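Local coordinates for iron-containing alcohol dehydrogenase (Ralstonia eutropha, PDB 3JZD), which probably reduces maleylacetate to 3-oxoadipate with NADH or NADPH, as an NAD-binding member of the iron-containing alcohol dehydrogenase family, at residues A39-T44 and V94-G99; L104-A109 and P146-R151. All blocks are in the same frame, centred on the assembly; numbering follows the deposited sequence.

Contact 1 (A39-T44 and V94-G99); sequences ALVLCT and VAVGGG. With NAD (nicotinamide-adenine-dinucleotide), chain E.
V41 and L42 lie beside V94 and A95 in neighbouring parallel strands of the six-stranded sheet of a Rossmann-like, dinucleotide-binding domain. Three backbone bonds zip the strands together, all nearly straight at hydrogen. V94 N gives to L40 O at 2.8 Å. L42 N then gives to V94 O at 2.9 Å, and V96 N to L42 O at 3.1 Å. V94 O also takes a CA-H...O contact from V41.

On one face the V41 side chain reaches across to V96. Its CB passes 4.1 Å from V94 O. From there CG1, anti to the backbone N (chi1 -178°), meets V96 CG2 at 3.7 Å, the two valines crossing obliquely, and the same methyl lies 3.8 Å from V94 O. A39 CB meets V94 CG2 on this same face, where helix 48-58 supplies the cover through A51, I54 and L58. L42 and A95 point to the other face, against T101 of helix 99-112.

Past L42 the strands part, and the direct pairing gives way to a water that accepts from T44 N and donates to V96 O. Both segments then turn to the cofactor. Having no CB, G98 admits the phosphate oxygen O2N and G99 admits O4D of the nicotinamide ribose close to the start of helix 99-112, whose N-cap is G98. G99 N bonds to NAD O2N at 2.8 Å. The adenosine ribose is held from the loop after strand 39-42: T44 OG1, between the backbone N and the carbonyl carbon (chi1 58°), is hydrogen-bonded to NAD O2B at 2.7 Å.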
loop_
_atom_site.group_PDB
_atom_site.type_symbol
_atom_site.label_atom_id
_atom_site.label_comp_id
_atom_site.label_asym_id
_atom_site.label_seq_id
_atom_site.Cartn_x
_atom_site.Cartn_y
_atom_site.Cartn_z
ATOM N N ALA A 39 -5.044 -16.235 -24.459
ATOM C CA ALA A 39 -5.473 -14.963 -23.948
ATOM C C ALA A 39 -6.171 -14.180 -25.058
ATOM O O ALA A 39 -5.626 -14.007 -26.142
ATOM C CB ALA A 39 -4.250 -14.204 -23.397
ATOM N N LEU A 40 -7.372 -13.697 -24.773
ATOM C CA LEU A 40 -8.130 -12.862 -25.709
ATOM C C LEU A 40 -7.827 -11.407 -25.384
ATOM O O LEU A 40 -8.013 -10.975 -24.257
ATOM C CB LEU A 40 -9.628 -13.103 -25.539
ATOM C CG LEU A 40 -10.595 -12.303 -26.405
ATOM C CD1 LEU A 40 -10.424 -12.672 -27.911
ATOM C CD2 LEU A 40 -12.015 -12.570 -25.891
ATOM N N VAL A 41 -7.399 -10.663 -26.396
ATOM C CA VAL A 41 -7.066 -9.254 -26.275
ATOM C C VAL A 41 -8.320 -8.440 -26.597
ATOM O O VAL A 41 -8.988 -8.659 -27.642
ATOM C CB VAL A 41 -5.903 -8.858 -27.227
ATOM C CG1 VAL A 41 -5.560 -7.347 -27.026
ATOM C CG2 VAL A 41 -4.678 -9.788 -27.016
ATOM N N LEU A 42 -8.606 -7.486 -25.722
ATOM C CA LEU A 42 -9.778 -6.665 -25.803
ATOM C C LEU A 42 -9.408 -5.227 -26.068
ATOM O O LEU A 42 -8.415 -4.719 -25.512
ATOM C CB LEU A 42 -10.513 -6.716 -24.456
ATOM C CG LEU A 42 -10.859 -8.072 -23.844
ATOM C CD1 LEU A 42 -11.431 -7.936 -22.399
ATOM C CD2 LEU A 42 -11.813 -8.803 -24.767
ATOM N N CYS A 43 -10.216 -4.550 -26.871
ATOM C CA CYS A 43 -10.033 -3.111 -27.110
ATOM C C CYS A 43 -11.281 -2.493 -27.690
ATOM O O CYS A 43 -12.237 -3.202 -28.027
ATOM C CB CYS A 43 -8.857 -2.857 -28.070
ATOM S SG CYS A 43 -9.035 -3.593 -29.704
ATOM N N THR A 44 -11.265 -1.170 -27.796
ATOM C CA THR A 44 -12.314 -0.449 -28.487
ATOM C C THR A 44 -11.885 -0.488 -29.978
ATOM O O THR A 44 -10.719 -0.763 -30.274
ATOM C CB THR A 44 -12.389 1.017 -28.064
ATOM O OG1 THR A 44 -11.125 1.633 -28.317
ATOM C CG2 THR A 44 -12.716 1.178 -26.602
ATOM N N VAL A 94 -6.903 -10.033 -21.844
ATOM C CA VAL A 94 -5.933 -8.949 -21.729
ATOM C C VAL A 94 -6.609 -7.667 -22.239
ATOM O O VAL A 94 -6.887 -7.519 -23.449
ATOM C CB VAL A 94 -4.671 -9.196 -22.536
ATOM C CG1 VAL A 94 -3.647 -8.022 -22.304
ATOM C CG2 VAL A 94 -4.042 -10.564 -22.213
ATOM N N ALA A 95 -6.844 -6.740 -21.317
ATOM C CA ALA A 95 -7.545 -5.516 -21.624
ATOM C C ALA A 95 -6.551 -4.437 -21.931
ATOM O O ALA A 95 -5.764 -4.067 -21.066
ATOM C CB ALA A 95 -8.439 -5.118 -20.464
ATOM N N VAL A 96 -6.585 -3.942 -23.168
ATOM C CA VAL A 96 -5.720 -2.856 -23.613
ATOM C C VAL A 96 -6.585 -1.656 -23.942
ATOM O O VAL A 96 -7.219 -1.593 -24.999
ATOM C CB VAL A 96 -4.925 -3.209 -24.870
ATOM C CG1 VAL A 96 -3.756 -2.178 -25.026
ATOM C CG2 VAL A 96 -4.402 -4.639 -24.780
ATOM N N GLY A 97 -6.601 -0.691 -23.039
ATOM C CA GLY A 97 -7.394 0.509 -23.221
ATOM C C GLY A 97 -7.629 1.233 -21.909
ATOM O O GLY A 97 -6.909 1.025 -20.933
ATOM N N GLY A 98 -8.645 2.089 -21.901
ATOM C CA GLY A 98 -9.049 2.787 -20.690
ATOM C C GLY A 98 -10.133 2.033 -19.920
ATOM O O GLY A 98 -10.363 0.838 -20.130
ATOM N N GLY A 99 -10.796 2.763 -19.030
ATOM C CA GLY A 99 -11.863 2.258 -18.186
ATOM C C GLY A 99 -12.907 1.412 -18.873
ATOM O O GLY A 99 -13.365 0.411 -18.304
HETATM P PA NAD E . -12.685 5.202 -22.185
HETATM O O1A NAD E . -12.179 3.847 -21.787
HETATM O O2A NAD E . -14.146 5.140 -22.309
HETATM O O5B NAD E . -11.843 5.781 -23.428
HETATM C C5B NAD E . -12.343 6.869 -24.201
HETATM C C4B NAD E . -11.726 6.817 -25.587
HETATM O O4B NAD E . -10.335 7.068 -25.552
HETATM C C3B NAD E . -11.872 5.429 -26.200
HETATM O O3B NAD E . -12.215 5.512 -27.554
HETATM C C2B NAD E . -10.487 4.832 -26.125
HETATM O O2B NAD E . -10.262 3.875 -27.135
HETATM C C1B NAD E . -9.625 6.082 -26.267
HETATM N N9A NAD E . -8.307 5.923 -25.655
HETATM C C8A NAD E . -8.096 5.456 -24.382
HETATM N N7A NAD E . -6.774 5.478 -24.149
HETATM C C5A NAD E . -6.127 5.931 -25.232
HETATM C C6A NAD E . -4.767 6.102 -25.530
HETATM N N6A NAD E . -3.832 6.144 -24.602
HETATM N N1A NAD E . -4.425 6.547 -26.783
HETATM C C2A NAD E . -5.390 6.817 -27.724
HETATM N N3A NAD E . -6.732 6.659 -27.428
HETATM C C4A NAD E . -7.098 6.198 -26.200
HETATM O O3 NAD E . -12.374 6.384 -21.133
HETATM P PN NAD E . -12.043 6.229 -19.565
HETATM O O1N NAD E . -12.323 7.631 -19.025
HETATM O O2N NAD E . -10.743 5.552 -19.387
HETATM O O5D NAD E . -13.082 5.218 -18.976
HETATM C C5D NAD E . -14.310 5.669 -18.485
HETATM C C4D NAD E . -15.193 4.448 -18.324
HETATM O O4D NAD E . -14.609 3.643 -17.331
HETATM C C3D NAD E . -16.579 4.804 -17.821
HETATM O O3D NAD E . -17.455 3.795 -18.218
HETATM C C2D NAD E . -16.398 4.787 -16.336
HETATM O O2D NAD E . -17.620 4.664 -15.653
HETATM C C1D NAD E . -15.471 3.576 -16.210
HETATM N N1N NAD E . -14.739 3.583 -14.933
HETATM C C2N NAD E . -14.984 2.564 -14.049
HETATM C C3N NAD E . -14.318 2.518 -12.832
HETATM C C7N NAD E . -14.516 1.348 -11.895
HETATM O O7N NAD E . -13.797 1.286 -10.701
HETATM N N7N NAD E . -15.322 0.344 -12.184
HETATM C C4N NAD E . -13.390 3.526 -12.524
HETATM C C5N NAD E . -13.142 4.550 -13.432
HETATM C C6N NAD E . -13.812 4.555 -14.657
HETATM O O HOH W 1 -9.168 -0.155 -25.946
#

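Contact 2 (L104-A109 and P146-R151); sequences LGKAIA and PRVLPR
K106 and V148 meet side chain to side chain in the main apolar contact, their CB atoms 3.8 Å apart and the two side chains crossing at about a right angle. V148 CG2 lies 4.1 Å from K106 CD, and farther along K106 CE approaches P150 CD more loosely.

A second group of contacts sets carbon atoms against backbone carbonyls. The other methyl of V148, CG1, beside its own backbone N and anti to its carbonyl carbon (chi1 -49°), comes 3.4 Å from K106 O. Beyond CG the lysine is extended, and its methylenes run past the carbonyl of V148, with K106 CG 3.5 Å from V148 O. One turn on, A109 CB lies 3.7 Å from R147 O.

These contacts press the middle of helix 99-112, which follows the glycine-rich NAD-binding loop and links strands 92-97 and 116-120 in a beta-alpha-beta crossover, against the loop that leads from the antiparallel pair 131-136 and 139-144 to strand 152-155. The loop begins as a short 3-10 turn, closed by L149 N to P146 O at 3.1 Å. Y132 packs on V148, and A118 of strand 116-120 on P150.

Polar groups lie at both ends of the contact. At the exposed end, the extended R147 side chain brings NH1 to 2.7 Å from A109 O, but the angle is poor for a hydrogen bond, and the carbonyl oxygen sits obliquely to the guanidinium. At the other end, the ammonium group of K106 is gripped by three backbone carbonyls, those of S126, T129 and V131, which hold the buried lysine beside the bound NAD.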
loop_
_atom_site.group_PDB
_atom_site.type_symbol
_atom_site.label_atom_id
_atom_site.label_comp_id
_atom_site.label_asym_id
_atom_site.label_seq_id
_atom_site.Cartn_x
_atom_site.Cartn_y
_atom_site.Cartn_z
ATOM N N LEU A 104 -15.098 -4.123 -19.894
ATOM C CA LEU A 104 -15.481 -5.316 -20.680
ATOM C C LEU A 104 -14.749 -6.568 -20.120
ATOM O O LEU A 104 -15.325 -7.662 -19.988
ATOM C CB LEU A 104 -15.108 -5.116 -22.163
ATOM C CG LEU A 104 -15.531 -6.201 -23.141
ATOM C CD1 LEU A 104 -17.053 -6.383 -22.993
ATOM C CD2 LEU A 104 -15.116 -5.878 -24.601
ATOM N N GLY A 105 -13.474 -6.404 -19.794
ATOM C CA GLY A 105 -12.694 -7.508 -19.202
ATOM C C GLY A 105 -13.332 -7.952 -17.892
ATOM O O GLY A 105 -13.478 -9.159 -17.643
ATOM N N LYS A 106 -13.740 -6.971 -17.081
ATOM C CA LYS A 106 -14.388 -7.225 -15.791
ATOM C C LYS A 106 -15.682 -7.994 -15.990
ATOM O O LYS A 106 -15.988 -8.861 -15.186
ATOM C CB LYS A 106 -14.675 -5.927 -15.016
ATOM C CG LYS A 106 -13.428 -5.249 -14.461
ATOM C CD LYS A 106 -13.755 -4.052 -13.575
ATOM C CE LYS A 106 -12.562 -3.555 -12.772
ATOM N NZ LYS A 106 -12.936 -2.417 -11.854
ATOM N N ALA A 107 -16.429 -7.658 -17.049
ATOM C CA ALA A 107 -17.700 -8.317 -17.334
ATOM C C ALA A 107 -17.450 -9.748 -17.716
ATOM O O ALA A 107 -18.163 -10.624 -17.293
ATOM C CB ALA A 107 -18.467 -7.585 -18.453
ATOM N N ILE A 108 -16.433 -9.996 -18.539
ATOM C CA ILE A 108 -16.108 -11.378 -18.937
ATOM C C ILE A 108 -15.706 -12.191 -17.700
ATOM O O ILE A 108 -16.094 -13.349 -17.557
ATOM C CB ILE A 108 -14.972 -11.413 -20.003
ATOM C CG1 ILE A 108 -15.433 -10.741 -21.295
ATOM C CG2 ILE A 108 -14.488 -12.845 -20.305
ATOM C CD1 ILE A 108 -14.306 -10.523 -22.260
ATOM N N ALA A 109 -14.943 -11.574 -16.811
ATOM C CA ALA A 109 -14.437 -12.236 -15.618
ATOM C C ALA A 109 -15.572 -12.501 -14.671
ATOM O O ALA A 109 -15.560 -13.519 -13.997
ATOM C CB ALA A 109 -13.370 -11.421 -14.937
ATOM N N PRO A 146 -14.699 -9.501 -6.064
ATOM C CA PRO A 146 -13.235 -9.734 -6.098
ATOM C C PRO A 146 -12.793 -10.382 -7.393
ATOM O O PRO A 146 -11.716 -10.123 -7.889
ATOM C CB PRO A 146 -13.003 -10.714 -4.943
ATOM C CG PRO A 146 -14.142 -10.508 -4.031
ATOM C CD PRO A 146 -15.325 -10.129 -4.886
ATOM N N ARG A 147 -13.672 -11.203 -7.914
ATOM C CA ARG A 147 -13.528 -11.903 -9.177
ATOM C C ARG A 147 -13.188 -11.004 -10.366
ATOM O O ARG A 147 -12.510 -11.446 -11.290
ATOM C CB ARG A 147 -14.897 -12.525 -9.405
ATOM C CG ARG A 147 -15.030 -13.778 -10.200
ATOM C CD ARG A 147 -16.448 -14.315 -9.934
ATOM N NE ARG A 147 -16.567 -15.705 -10.306
ATOM C CZ ARG A 147 -16.839 -16.139 -11.531
ATOM N NH1 ARG A 147 -17.008 -15.272 -12.523
ATOM N NH2 ARG A 147 -16.931 -17.448 -11.771
ATOM N N VAL A 148 -13.640 -9.745 -10.345
ATOM C CA VAL A 148 -13.405 -8.802 -11.450
ATOM C C VAL A 148 -12.120 -7.995 -11.327
ATOM O O VAL A 148 -11.727 -7.343 -12.268
ATOM C CB VAL A 148 -14.620 -7.856 -11.686
ATOM C CG1 VAL A 148 -15.904 -8.702 -11.749
ATOM C CG2 VAL A 148 -14.735 -6.765 -10.600
ATOM N N LEU A 149 -11.506 -8.001 -10.145
ATOM C CA LEU A 149 -10.238 -7.345 -9.912
ATOM C C LEU A 149 -9.136 -7.991 -10.806
ATOM O O LEU A 149 -8.878 -9.190 -10.720
ATOM C CB LEU A 149 -9.878 -7.442 -8.418
ATOM C CG LEU A 149 -8.719 -6.589 -7.908
ATOM C CD1 LEU A 149 -9.038 -5.086 -8.032
ATOM C CD2 LEU A 149 -8.359 -6.977 -6.465
ATOM N N PRO A 150 -8.524 -7.213 -11.714
ATOM C CA PRO A 150 -7.435 -7.762 -12.521
ATOM C C PRO A 150 -6.306 -8.369 -11.702
ATOM O O PRO A 150 -5.939 -7.832 -10.659
ATOM C CB PRO A 150 -6.943 -6.536 -13.299
ATOM C CG PRO A 150 -8.209 -5.721 -13.504
ATOM C CD PRO A 150 -8.889 -5.857 -12.151
ATOM N N ARG A 151 -5.795 -9.512 -12.127
ATOM C CA ARG A 151 -4.716 -10.174 -11.385
ATOM C C ARG A 151 -3.416 -9.412 -11.543
ATOM O O ARG A 151 -2.607 -9.389 -10.627
ATOM C CB ARG A 151 -4.456 -11.563 -11.935
ATOM C CG ARG A 151 -5.627 -12.498 -11.918
ATOM C CD ARG A 151 -6.111 -12.884 -10.527
ATOM N NE ARG A 151 -7.444 -13.423 -10.736
ATOM C CZ ARG A 151 -7.734 -14.682 -11.091
ATOM N NH1 ARG A 151 -6.787 -15.607 -11.218
ATOM N NH2 ARG A 151 -8.999 -15.027 -11.315
#

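How the contacts relate
From the N terminus, strand 39-42 leads through helix 48-58, strand 62-66 and helix 75-88 before the chain comes back as strand 92-97, where contact 1 closes the first loop. Contact 2 opens just afterwards: helix 99-112 starts at the glycines, strand 116-120 and the antiparallel pair 131-144 follow, and residues 146-151 return to the helix. The two loops therefore run in series, neither nesting nor crossing. Helix 99-112 couples them, since L42 CD1 of contact 1 packs 3.5 Å from G105 CA of contact 2. Together they tie the central sheet, one of its covering helices and the loop into strand 152-155 together, with NAD at the N-terminal end of that helix.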